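Local coordinates for protein glycerol dehydratase (Clostridium butyricum, PDB 1R9D) that probably acts as a B12-independent glycyl-radical lyase that dehydrates glycerol, which is bound in this crystal form, at residues A[557-562]-A[655-660]. Residues are numbered along the deposited sequence; the frame is centred on the assembly and turned at random.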
loop_
_atom_site.group_PDB
_atom_site.type_symbol
_atom_site.label_atom_id
_atom_site.label_comp_id
_atom_site.label_asym_id
_atom_site.label_seq_id
_atom_site.Cartn_x
_atom_site.Cartn_y
_atom_site.Cartn_z
ATOM N N GLY A 557 17.377 -10.559 38.901
ATOM C CA GLY A 557 17.577 -11.713 39.760
ATOM C C GLY A 557 17.944 -11.284 41.171
ATOM O O GLY A 557 17.366 -11.764 42.151
ATOM N N ASP A 558 18.906 -10.370 41.274
ATOM C CA ASP A 558 19.351 -9.873 42.573
ATOM C C ASP A 558 18.233 -9.107 43.289
ATOM O O ASP A 558 18.093 -9.202 44.508
ATOM C CB ASP A 558 20.593 -8.983 42.403
ATOM C CG ASP A 558 21.793 -9.744 41.834
ATOM O OD1 ASP A 558 21.849 -10.984 41.994
ATOM O OD2 ASP A 558 22.692 -9.108 41.237
ATOM N N SER A 559 17.432 -8.355 42.535
ATOM C CA SER A 559 16.332 -7.607 43.139
ATOM C C SER A 559 15.223 -8.544 43.614
ATOM O O SER A 559 14.679 -8.373 44.703
ATOM C CB SER A 559 15.737 -6.600 42.147
ATOM O OG SER A 559 16.668 -5.585 41.810
ATOM N N LEU A 560 14.880 -9.533 42.795
ATOM C CA LEU A 560 13.823 -10.468 43.170
ATOM C C LEU A 560 14.181 -11.295 44.403
ATOM O O LEU A 560 13.347 -11.479 45.287
ATOM C CB LEU A 560 13.480 -11.397 41.999
ATOM C CG LEU A 560 12.764 -10.733 40.815
ATOM C CD1 LEU A 560 12.502 -11.763 39.715
ATOM C CD2 LEU A 560 11.461 -10.124 41.287
ATOM N N VAL A 561 15.413 -11.790 44.476
ATOM C CA VAL A 561 15.794 -12.591 45.633
ATOM C C VAL A 561 15.868 -11.738 46.896
ATOM O O VAL A 561 15.613 -12.230 48.001
ATOM C CB VAL A 561 17.146 -13.334 45.420
ATOM C CG1 VAL A 561 18.324 -12.386 45.609
ATOM C CG2 VAL A 561 17.234 -14.520 46.393
ATOM N N ALA A 562 16.200 -10.460 46.739
ATOM C CA ALA A 562 16.281 -9.566 47.889
ATOM C C ALA A 562 14.877 -9.328 48.442
ATOM O O ALA A 562 14.663 -9.360 49.655
ATOM C CB ALA A 562 16.925 -8.244 47.492
ATOM N N THR A 655 17.073 0.268 43.000
ATOM C CA THR A 655 16.432 -1.039 42.937
ATOM C C THR A 655 16.735 -1.890 44.178
ATOM O O THR A 655 17.714 -1.643 44.887
ATOM C CB THR A 655 16.848 -1.779 41.641
ATOM O OG1 THR A 655 18.258 -1.628 41.425
ATOM C CG2 THR A 655 16.090 -1.202 40.444
ATOM N N PRO A 656 15.886 -2.896 44.459
ATOM C CA PRO A 656 16.000 -3.814 45.603
ATOM C C PRO A 656 17.318 -4.564 45.779
ATOM O O PRO A 656 17.570 -5.122 46.845
ATOM C CB PRO A 656 14.829 -4.776 45.397
ATOM C CG PRO A 656 13.817 -3.932 44.701
ATOM C CD PRO A 656 14.662 -3.187 43.690
ATOM N N ASP A 657 18.150 -4.601 44.746
ATOM C CA ASP A 657 19.432 -5.294 44.854
ATOM C C ASP A 657 20.469 -4.413 45.552
ATOM O O ASP A 657 21.594 -4.846 45.800
ATOM C CB ASP A 657 19.941 -5.713 43.466
ATOM C CG ASP A 657 20.056 -4.545 42.497
ATOM O OD1 ASP A 657 19.550 -3.449 42.819
ATOM O OD2 ASP A 657 20.643 -4.732 41.406
ATOM N N GLY A 658 20.081 -3.178 45.861
ATOM C CA GLY A 658 20.981 -2.256 46.535
ATOM C C GLY A 658 21.630 -1.237 45.613
ATOM O O GLY A 658 22.425 -0.401 46.056
ATOM N N ARG A 659 21.298 -1.311 44.328
ATOM C CA ARG A 659 21.835 -0.395 43.325
ATOM C C ARG A 659 21.181 0.981 43.477
ATOM O O ARG A 659 19.964 1.081 43.602
ATOM C CB ARG A 659 21.560 -0.958 41.917
ATOM C CG ARG A 659 21.949 -0.027 40.782
ATOM C CD ARG A 659 21.484 -0.540 39.416
ATOM N NE ARG A 659 21.078 0.594 38.588
ATOM C CZ ARG A 659 19.960 1.288 38.777
ATOM N NH1 ARG A 659 19.126 0.952 39.756
ATOM N NH2 ARG A 659 19.696 2.347 38.020
ATOM N N LYS A 660 21.985 2.042 43.466
ATOM C CA LYS A 660 21.446 3.394 43.606
ATOM C C LYS A 660 20.894 3.950 42.298
ATOM O O LYS A 660 21.302 3.541 41.212
ATOM C CB LYS A 660 22.514 4.348 44.147
ATOM C CG LYS A 660 23.060 3.947 45.505
ATOM C CD LYS A 660 23.751 5.115 46.191
ATOM C CE LYS A 660 22.756 6.226 46.494
ATOM N NZ LYS A 660 23.374 7.343 47.252
HETATM O O HOH W 1 22.791 -6.524 40.979
#
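Ser559 and Pro656 carry much of the packing where the helix 553-569 meets a type I beta turn running from Thr655 to Gly658, part of the loop between helix 644-650 and helix 680-687. The buried fit is mostly van der Waals: the CB of Ser559 lies 3.8 Å from the CB of Pro656, while the OG of Ser559 lies 3.6 Å from Pro656 CD. That hydroxyl stands anti to its own carbonyl carbon (chi1 -66°) and is hydrogen-bonded to the carbonyl of Asn555, one turn back along the helix. Farther along the helix the CB of Ala562 rests on Pro656 O at 3.3 Å; the CB atoms of Asp558 and Asp657 also meet, at 3.5 Å. Pro656 also touches Val457 and Ile461 of the helix 453-461, so the turn packs against a second helix.

A water molecule bridges the two segments, donating to Asp558 OD2 and Asp657 OD2, while Asp558 OD1 accepts from the backbone N of Phe602. Asn555 ND2 also gives Asp657 OD2 a weak hydrogen bond.

Within the turn, Asp657 OD1 is gripped twice. The hydroxyl OG1 of Thr655 donates to it at 2.6 Å on the syn side, and the N of Arg659 closes an Asx turn from the opposite face, 60° out of the carboxylate plane. With CG between its backbone N and carbonyl carbon (chi1 56°), the Asp657 carboxylate folds back over the turn toward these donors. Arg659 NH1 in turn donates to Thr655 OG1 at 3.2 Å, and its guanidinium also binds the carbonyls of Thr652, Gly653 and Gln663.

The chemistry thus separates two tasks: internal bonds shape the loop, and close packing seats it on the helix. The shared water's two donated protons would be expected to ease repulsion between the acidic groups.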